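Local coordinates for carbohydrate-binding protein (Flavonifractor plautii, PDB 6N1B) that probably removes the acetyl group from N-acetylgalactosamine of the A blood-group antigen, and is captured here with the galactose-bearing B trisaccharide and calcium bound, at residues D50-P55 with A71-N76; E84-V89 with Y116-A121. One frame throughout, in Å; residues are numbered along the deposited sequence.

How the interactions relate
Interaction 1 pairs neighbouring strands inside one sheet, probably a propeller blade; interaction 2 brings residues 84-86, which lead into the outer strand 87-91 of that sheet, against strand 116-126 of the next. Their centres lie about 7 Å apart, and strand 67-75 bridges them: Ser87 N probably bonds to Tyr73 O at 2.9 Å, and Ala71 N to Val89 O at the same length. Interaction 1 approaches the sugar site without joining it. The nearest atoms of the His54 side chain and the calcium are about 4 Å apart, and those of Asn76 and the terminal galactose about 5 Å, whereas interaction 2 supplies direct ligands to both.

Interaction 1: residues D50-P55 with A71-N76; sequences DQVTHP and AVYTPN
Thr53 and Thr74 hold each other by a reciprocal pair of backbone bonds, forming an antiparallel hydrogen-bonded pair. Thr53 N donates to Thr74 O at 2.9 Å, while Thr74 N returns a bond to Thr53 O that is longer, 3.2 Å, yet almost straight at 171°. A third bond, from Asn76 N to Gln51 O at 3.0 Å, extends the ladder, but here the donor stands well above the carbonyl plane, 51° out of it. Beyond the threonines the ladder changes character. His54 has left-handed backbone angles, and His54 and Pro55 together face Tyr73, one residue too many for a regular pairing and consistent with a beta bulge. A water spans the irregular part, giving a hydrogen bond to His54 O at 2.7 Å and meeting Thr74 OG1 at 3.0 Å. The hydroxyl reaches this water because OG1 sits between the backbone N and the carbonyl carbon (chi1 46°). The Thr53 methyl CG2 lies 3.7 Å from Thr74 OG1 on this face, and Asn76 CB adjoins that methyl. On the other face, Val52 CG1 rests obliquely against the Tyr73 ring, 3.8 Å from CE2. The phenol oxygen is turned away to Pro39 O, and Phe38 meets the ring edge-to-face; Gln51 likewise spends its amide on Asp383 and Trp387. Regular bonding thus gives way to an irregular, probably bulged segment just where His54 approaches the calcium site, so one water links the strands there while a threonine pair and an aliphatic-aromatic contact hold them together.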
ATOM      1  N   ASP A  50      14.913  -8.797   6.532  1.00 10.81           N
ATOM      2  CA  ASP A  50      14.015  -7.737   6.893  1.00 11.09           C
ATOM      3  C   ASP A  50      13.805  -6.663   5.780  1.00  9.17           C
ATOM      4  O   ASP A  50      13.489  -5.515   6.058  1.00  9.63           O
ATOM      5  CB  ASP A  50      14.304  -7.097   8.218  1.00 11.03           C
ATOM      6  CG  ASP A  50      14.260  -8.080   9.359  1.00 12.91           C
ATOM      7  OD1 ASP A  50      13.470  -9.016   9.307  1.00 12.91           O
ATOM      8  OD2 ASP A  50      15.108  -8.006  10.263  1.00 21.33           O
ATOM      9  N   GLN A  51      13.981  -7.105   4.519  1.00  8.39           N
ATOM     10  CA  GLN A  51      13.635  -6.265   3.387  1.00  8.90           C
ATOM     11  C   GLN A  51      12.090  -6.319   3.154  1.00  7.58           C
ATOM     12  O   GLN A  51      11.535  -7.417   3.146  1.00  9.24           O
ATOM     13  CB  GLN A  51      14.417  -6.644   2.137  1.00  8.64           C
ATOM     14  CG  GLN A  51      15.933  -6.491   2.292  1.00  8.58           C
ATOM     15  CD  GLN A  51      16.630  -6.839   1.031  1.00  9.43           C
ATOM     16  OE1 GLN A  51      16.397  -6.139   0.027  1.00 10.20           O
ATOM     17  NE2 GLN A  51      17.434  -7.895   1.022  1.00  8.95           N
ATOM     18  N   VAL A  52      11.531  -5.122   2.927  1.00  8.04           N
ATOM     19  CA  VAL A  52      10.102  -4.971   2.990  1.00  8.48           C
ATOM     20  C   VAL A  52       9.697  -3.830   2.039  1.00  8.73           C
ATOM     21  O   VAL A  52      10.473  -2.914   1.753  1.00  8.97           O
ATOM     22  CB  VAL A  52       9.579  -4.663   4.402  1.00  8.92           C
ATOM     23  CG1 VAL A  52       9.690  -5.894   5.330  1.00  8.91           C
ATOM     24  CG2 VAL A  52      10.312  -3.473   5.027  1.00  9.20           C
ATOM     25  N   THR A  53       8.402  -3.930   1.564  1.00  7.76           N
ATOM     26  CA  THR A  53       7.840  -2.896   0.685  1.00  8.50           C
ATOM     27  C   THR A  53       6.361  -2.792   0.846  1.00  8.51           C
ATOM     28  O   THR A  53       5.710  -3.633   1.475  1.00  9.01           O
ATOM     29  CB  THR A  53       8.289  -3.234  -0.805  1.00  8.32           C
ATOM     30  OG1 THR A  53       8.109  -2.076  -1.593  1.00  9.06           O
ATOM     31  CG2 THR A  53       7.484  -4.377  -1.344  1.00  8.89           C
ATOM     32  N   HIS A  54       5.859  -1.748   0.199  1.00  7.99           N
ATOM     33  CA  HIS A  54       4.416  -1.604   0.042  1.00  8.55           C
ATOM     34  C   HIS A  54       3.606  -1.702   1.351  1.00  7.68           C
ATOM     35  O   HIS A  54       2.749  -2.570   1.544  1.00  8.84           O
ATOM     36  CB  HIS A  54       3.882  -2.565  -1.007  1.00  8.18           C
ATOM     37  CG  HIS A  54       2.537  -2.263  -1.607  1.00  7.90           C
ATOM     38  ND1 HIS A  54       1.293  -2.231  -0.969  1.00 11.03           N
ATOM     39  CD2 HIS A  54       2.374  -2.060  -2.960  1.00  6.35           C
ATOM     40  CE1 HIS A  54       0.405  -1.986  -1.972  1.00  6.94           C
ATOM     41  NE2 HIS A  54       1.043  -1.861  -3.127  1.00 11.81           N
ATOM     42  N   PRO A  55       3.914  -0.780   2.284  1.00  7.86           N
ATOM     43  CA  PRO A  55       3.130  -0.738   3.469  1.00  7.90           C
ATOM     44  C   PRO A  55       1.706  -0.269   3.160  1.00  8.12           C
ATOM     45  O   PRO A  55       1.529   0.562   2.276  1.00  8.67           O
ATOM     46  CB  PRO A  55       3.826   0.267   4.374  1.00  9.68           C
ATOM     47  CG  PRO A  55       4.403   1.231   3.351  1.00  9.99           C
ATOM     48  CD  PRO A  55       4.854   0.362   2.205  1.00  9.06           C
ATOM     49  N   ALA A  71      -0.645  -2.187  10.473  1.00  8.48           N
ATOM     50  CA  ALA A  71      -0.104  -2.123   9.148  1.00  8.37           C
ATOM     51  C   ALA A  71      -0.086  -3.518   8.552  1.00  9.62           C
ATOM     52  O   ALA A  71       0.264  -4.504   9.202  1.00 10.44           O
ATOM     53  CB  ALA A  71       1.284  -1.473   9.111  1.00  9.94           C
ATOM     54  N   VAL A  72      -0.365  -3.563   7.233  1.00  8.51           N
ATOM     55  CA  VAL A  72      -0.044  -4.745   6.415  1.00  8.31           C
ATOM     56  C   VAL A  72       1.091  -4.369   5.465  1.00  8.19           C
ATOM     57  O   VAL A  72       1.227  -3.188   5.113  1.00  8.70           O
ATOM     58  CB  VAL A  72      -1.308  -5.225   5.676  1.00  8.89           C
ATOM     59  CG1 VAL A  72      -1.809  -4.207   4.608  1.00  9.79           C
ATOM     60  CG2 VAL A  72      -1.107  -6.660   5.055  1.00  9.09           C
ATOM     61  N   TYR A  73       1.916  -5.321   5.111  1.00  8.02           N
ATOM     62  CA  TYR A  73       3.045  -5.041   4.267  1.00  8.11           C
ATOM     63  C   TYR A  73       3.508  -6.377   3.677  1.00  8.30           C
ATOM     64  O   TYR A  73       3.009  -7.459   4.025  1.00  8.70           O
ATOM     65  CB  TYR A  73       4.206  -4.389   5.079  1.00  8.96           C
ATOM     66  CG  TYR A  73       4.763  -5.253   6.179  1.00  8.35           C
ATOM     67  CD1 TYR A  73       4.048  -5.467   7.370  1.00  9.54           C
ATOM     68  CD2 TYR A  73       5.922  -5.929   6.035  1.00 10.34           C
ATOM     69  CE1 TYR A  73       4.504  -6.307   8.323  1.00  8.95           C
ATOM     70  CE2 TYR A  73       6.402  -6.817   7.032  1.00  9.18           C
ATOM     71  CZ  TYR A  73       5.676  -6.946   8.157  1.00  9.08           C
ATOM     72  OH  TYR A  73       6.121  -7.788   9.170  1.00 11.41           O
ATOM     73  N   THR A  74       4.489  -6.306   2.754  1.00  8.48           N
ATOM     74  CA  THR A  74       5.073  -7.577   2.201  1.00  8.47           C
ATOM     75  C   THR A  74       6.583  -7.475   2.249  1.00  7.61           C
ATOM     76  O   THR A  74       7.162  -6.522   1.717  1.00  9.09           O
ATOM     77  CB  THR A  74       4.676  -7.756   0.751  1.00  8.90           C
ATOM     78  OG1 THR A  74       4.857  -6.512   0.028  1.00  9.52           O
ATOM     79  CG2 THR A  74       3.258  -8.190   0.594  1.00 10.09           C
ATOM     80  N   PRO A  75       7.242  -8.479   2.805  1.00  8.82           N
ATOM     81  CA  PRO A  75       8.626  -8.623   2.518  1.00  9.23           C
ATOM     82  C   PRO A  75       8.893  -8.642   1.062  1.00  8.98           C
ATOM     83  O   PRO A  75       8.034  -9.004   0.241  1.00  9.58           O
ATOM     84  CB  PRO A  75       8.979 -10.050   3.116  1.00  9.23           C
ATOM     85  CG  PRO A  75       7.917 -10.218   4.198  1.00 10.28           C
ATOM     86  CD  PRO A  75       6.703  -9.627   3.558  1.00 10.04           C
ATOM     87  N   ASN A  76      10.112  -8.291   0.616  1.00  9.34           N
ATOM     88  CA  ASN A  76      10.521  -8.528  -0.770  1.00  9.94           C
ATOM     89  C   ASN A  76      12.024  -8.462  -0.880  1.00 10.20           C
ATOM     90  O   ASN A  76      12.663  -7.722  -0.134  1.00 10.57           O
ATOM     91  CB  ASN A  76       9.873  -7.552  -1.759  1.00 11.66           C
ATOM     92  CG  ASN A  76       9.732  -8.145  -3.153  1.00 12.14           C
ATOM     93  OD1 ASN A  76       9.682  -9.365  -3.314  1.00 12.61           O
ATOM     94  ND2 ASN A  76       9.680  -7.215  -4.175  1.00 18.38           N
TER
HETATM   95  O   HOH W   1       2.235  -5.065   0.581  1.00 10.23           O

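Interaction 2: residues E84-V89 with Y116-A121; sequences ENPSIV and YHNCDA. With CA (calcium ion), chain C; GLA (alpha-D-galactopyranose), chain B.
Asn85 and Asn118 provide the direct hydrogen bond of this contact, a weak one: Asn85 ND2 lies 2.9 Å from Asn118 OD1 but bends to 123°, with the two amide planes roughly perpendicular. The Asn85 amide has its stronger partner outside the contact, Tyr41 OH, which is hydrogen-bonded to OD1. Waters supply more of the polar linkage. One accepts from Asn118 N and, weakly, from Asn85 ND2; another donates to Glu84 OE2 at 2.7 Å while accepting from Asp120 N at 3.0 Å. The backbones themselves bring two acceptors together, since Glu84 O and Asn118 O are just 3.0 Å apart without a bond. Close packing fills in around these groups. Glu84 leaves its backbone with CG anti to N (chi1 -163°) and stays extended, passing over Asn118 O to place its carboxylate beside the His117 ring, with OE1 3.5 Å from CD2, and near CB of Cys119. Pro86 CD rests on Asn118 CB. Ligand bonds form a third group. His117 NE2 meets O3 of the galactose at 2.7 Å, in the plane of the ring and nearly straight at 173°, while Asp141 holds ND1 and so fixes the imidazole's rotation. Asp120 OD1 binds calcium at 2.0 Å; four waters and His272 complete the six ligands. Strand 116-126 opens the sheet it shares with strand 131-140, whose Trp136 touches both Pro86 and Asn118. The facing residues 84-86 lead into strand 87-91, an outer strand of the adjoining sheet beside 67-75, so the contact is a sheet-to-sheet junction, consistent with a five-bladed beta-propeller.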
ATOM      1  N   GLU A  84       7.072 -12.552  -0.866  1.00  9.51           N
ATOM      2  CA  GLU A  84       6.294 -11.312  -0.917  1.00  9.56           C
ATOM      3  C   GLU A  84       4.871 -11.493  -0.350  1.00  9.71           C
ATOM      4  O   GLU A  84       3.894 -11.166  -1.049  1.00 10.28           O
ATOM      5  CB  GLU A  84       6.375 -10.763  -2.336  1.00  9.59           C
ATOM      6  CG  GLU A  84       5.983  -9.303  -2.494  1.00  9.73           C
ATOM      7  CD  GLU A  84       6.219  -8.771  -3.809  1.00 11.99           C
ATOM      8  OE1 GLU A  84       6.672  -9.512  -4.747  1.00 11.60           O
ATOM      9  OE2 GLU A  84       5.974  -7.550  -4.021  1.00 18.27           O
ATOM     10  N   ASN A  85       4.803 -11.928   0.912  1.00  9.96           N
ATOM     11  CA  ASN A  85       3.538 -12.443   1.428  1.00  9.35           C
ATOM     12  C   ASN A  85       3.004 -11.564   2.491  1.00  9.16           C
ATOM     13  O   ASN A  85       3.725 -11.210   3.463  1.00 10.28           O
ATOM     14  CB  ASN A  85       3.742 -13.858   1.902  1.00 10.13           C
ATOM     15  CG  ASN A  85       4.369 -14.683   0.756  1.00  9.01           C
ATOM     16  OD1 ASN A  85       5.473 -15.329   0.975  1.00 12.55           O
ATOM     17  ND2 ASN A  85       3.767 -14.682  -0.368  1.00  7.52           N
ATOM     18  N   PRO A  86       1.730 -11.145   2.377  1.00  9.57           N
ATOM     19  CA  PRO A  86       1.105 -10.240   3.383  1.00  9.68           C
ATOM     20  C   PRO A  86       1.415 -10.619   4.822  1.00  9.27           C
ATOM     21  O   PRO A  86       1.248 -11.768   5.225  1.00  9.13           O
ATOM     22  CB  PRO A  86      -0.384 -10.329   3.058  1.00 10.11           C
ATOM     23  CG  PRO A  86      -0.384 -10.570   1.596  1.00 11.90           C
ATOM     24  CD  PRO A  86       0.839 -11.431   1.291  1.00  9.55           C
ATOM     25  N   SER A  87       1.864  -9.609   5.563  1.00  8.11           N
ATOM     26  CA  SER A  87       2.317  -9.686   6.932  1.00  8.16           C
ATOM     27  C   SER A  87       1.692  -8.513   7.700  1.00  8.14           C
ATOM     28  O   SER A  87       1.443  -7.450   7.125  1.00  8.98           O
ATOM     29  CB  SER A  87       3.853  -9.635   6.950  1.00  9.98           C
ATOM     30  OG  SER A  87       4.417 -10.794   6.320  1.00  9.97           O
ATOM     31  N   ILE A  88       1.498  -8.733   9.020  1.00  8.78           N
ATOM     32  CA  ILE A  88       0.838  -7.723   9.870  1.00  9.38           C
ATOM     33  C   ILE A  88       1.762  -7.316  11.038  1.00  8.49           C
ATOM     34  O   ILE A  88       2.408  -8.203  11.681  1.00  9.86           O
ATOM     35  CB  ILE A  88      -0.457  -8.308  10.444  1.00  9.21           C
ATOM     36  CG1 ILE A  88      -1.475  -8.582   9.343  1.00 10.22           C
ATOM     37  CG2 ILE A  88      -1.071  -7.509  11.607  1.00  9.60           C
ATOM     38  CD1 ILE A  88      -2.144  -7.323   8.797  1.00 11.34           C
ATOM     39  N   VAL A  89       1.755  -6.011  11.315  1.00  8.18           N
ATOM     40  CA  VAL A  89       2.324  -5.498  12.561  1.00  9.09           C
ATOM     41  C   VAL A  89       1.316  -4.473  13.132  1.00  9.48           C
ATOM     42  O   VAL A  89       0.408  -3.974  12.446  1.00  9.72           O
ATOM     43  CB  VAL A  89       3.726  -4.876  12.377  1.00 10.06           C
ATOM     44  CG1 VAL A  89       4.782  -5.961  12.260  1.00 11.53           C
ATOM     45  CG2 VAL A  89       3.774  -3.894  11.222  1.00  9.70           C
ATOM     46  N   TYR A 116       4.165 -18.405  -8.972  1.00 12.89           N
ATOM     47  CA  TYR A 116       3.133 -17.567  -8.383  1.00 12.63           C
ATOM     48  C   TYR A 116       3.740 -16.560  -7.421  1.00 11.99           C
ATOM     49  O   TYR A 116       4.799 -16.871  -6.840  1.00 12.32           O
ATOM     50  CB  TYR A 116       2.151 -18.375  -7.544  1.00 14.04           C
ATOM     51  CG  TYR A 116       1.559 -19.507  -8.331  1.00 11.83           C
ATOM     52  CD1 TYR A 116       0.391 -19.348  -9.114  1.00 14.68           C
ATOM     53  CD2 TYR A 116       2.100 -20.767  -8.247  1.00 14.43           C
ATOM     54  CE1 TYR A 116      -0.164 -20.372  -9.888  1.00 14.06           C
ATOM     55  CE2 TYR A 116       1.565 -21.830  -9.032  1.00 16.17           C
ATOM     56  CZ  TYR A 116       0.465 -21.620  -9.881  1.00 15.07           C
ATOM     57  OH  TYR A 116      -0.099 -22.613 -10.671  1.00 18.53           O
ATOM     58  N   HIS A 117       3.123 -15.402  -7.267  1.00 10.96           N
ATOM     59  CA  HIS A 117       3.566 -14.557  -6.158  1.00 10.08           C
ATOM     60  C   HIS A 117       2.417 -13.690  -5.691  1.00  9.91           C
ATOM     61  O   HIS A 117       1.501 -13.340  -6.454  1.00 10.88           O
ATOM     62  CB  HIS A 117       4.815 -13.658  -6.523  1.00  9.34           C
ATOM     63  CG  HIS A 117       4.441 -12.415  -7.311  1.00 10.00           C
ATOM     64  ND1 HIS A 117       4.075 -12.443  -8.645  1.00 11.58           N
ATOM     65  CD2 HIS A 117       4.453 -11.091  -6.959  1.00 11.15           C
ATOM     66  CE1 HIS A 117       3.861 -11.192  -9.045  1.00 11.19           C
ATOM     67  NE2 HIS A 117       4.065 -10.351  -8.039  1.00 11.05           N
ATOM     68  N   ASN A 118       2.534 -13.272  -4.444  1.00  9.30           N
ATOM     69  CA  ASN A 118       1.616 -12.298  -3.828  1.00  9.59           C
ATOM     70  C   ASN A 118       2.280 -10.926  -3.855  1.00  9.58           C
ATOM     71  O   ASN A 118       3.493 -10.787  -4.046  1.00 10.56           O
ATOM     72  CB  ASN A 118       1.307 -12.709  -2.397  1.00  9.47           C
ATOM     73  CG  ASN A 118       0.618 -14.050  -2.309  1.00  9.47           C
ATOM     74  OD1 ASN A 118       1.120 -14.989  -1.516  1.00 12.18           O
ATOM     75  ND2 ASN A 118      -0.428 -14.220  -3.002  1.00  7.67           N
ATOM     76  N   CYS A 119       1.477  -9.889  -3.660  1.00  9.88           N
ATOM     77  CA  CYS A 119       1.981  -8.500  -3.653  0.50  9.03           C
ATOM     78  C   CYS A 119       0.889  -7.533  -3.238  1.00  8.56           C
ATOM     79  O   CYS A 119      -0.296  -7.900  -3.131  1.00  9.47           O
ATOM     80  CB  CYS A 119       2.533  -8.063  -5.064  0.50  9.83           C
ATOM     81  SG  CYS A 119       1.234  -8.099  -6.335  0.50 10.26           S
ATOM     82  N   ASP A 120       1.310  -6.313  -2.956  1.00  8.13           N
ATOM     83  CA  ASP A 120       0.358  -5.189  -3.021  1.00  8.96           C
ATOM     84  C   ASP A 120      -0.734  -5.251  -1.976  1.00  8.68           C
ATOM     85  O   ASP A 120      -1.978  -5.170  -2.329  1.00  9.60           O
ATOM     86  CB  ASP A 120      -0.274  -5.075  -4.420  1.00  9.64           C
ATOM     87  CG  ASP A 120       0.703  -4.711  -5.528  1.00 10.31           C
ATOM     88  OD1 ASP A 120       1.902  -4.608  -5.242  1.00 11.99           O
ATOM     89  OD2 ASP A 120       0.269  -4.748  -6.693  1.00 11.25           O
ATOM     90  N   ALA A 121      -0.421  -5.326  -0.706  1.00  8.41           N
ATOM     91  CA  ALA A 121      -1.432  -5.357   0.328  1.00  8.60           C
ATOM     92  C   ALA A 121      -1.999  -3.957   0.607  1.00  8.71           C
ATOM     93  O   ALA A 121      -1.320  -2.954   0.625  1.00  9.72           O
ATOM     94  CB  ALA A 121      -0.923  -5.974   1.574  1.00  9.82           C
TER
HETATM   95 CA    CA C 501       3.524  -4.274  -6.297  1.00  7.11          CA
HETATM   96  C1  GLA B   3       6.732  -6.020 -10.356  1.00 16.88           C
HETATM   97  C2  GLA B   3       5.735  -6.142  -9.156  1.00 14.12           C
HETATM   98  C3  GLA B   3       4.977  -7.476  -9.259  1.00 22.29           C
HETATM   99  C4  GLA B   3       4.279  -7.648 -10.658  1.00 15.92           C
HETATM  100  C5  GLA B   3       5.293  -7.340 -11.804  1.00 18.54           C
HETATM  101  C6  GLA B   3       4.628  -7.152 -13.107  1.00 20.19           C
HETATM  102  O2  GLA B   3       6.564  -6.124  -7.934  1.00 20.90           O
HETATM  103  O3  GLA B   3       3.952  -7.668  -8.003  1.00 20.41           O
HETATM  104  O4  GLA B   3       3.224  -6.762 -10.645  1.00 18.65           O
HETATM  105  O5  GLA B   3       5.955  -6.014 -11.608  1.00 17.06           O
HETATM  106  O6  GLA B   3       5.586  -6.953 -14.233  1.00 14.53           O
HETATM  107  O   HOH W   2       4.234  -5.893  -2.696  1.00 10.59           O
HETATM  108  O   HOH W   3       4.755 -14.462  -3.052  1.00 10.65           O
HETATM  109  O   HOH W   4       5.337  -4.326  -7.143  1.00 14.91           O
HETATM  110  O   HOH W   5       4.289  -3.612  -4.397  1.00 11.44           O
HETATM  111  O   HOH W   6       4.512  -6.152  -5.983  1.00 32.40           O
HETATM  112  O   HOH W   7       2.590  -5.029  -8.071  1.00 10.71           O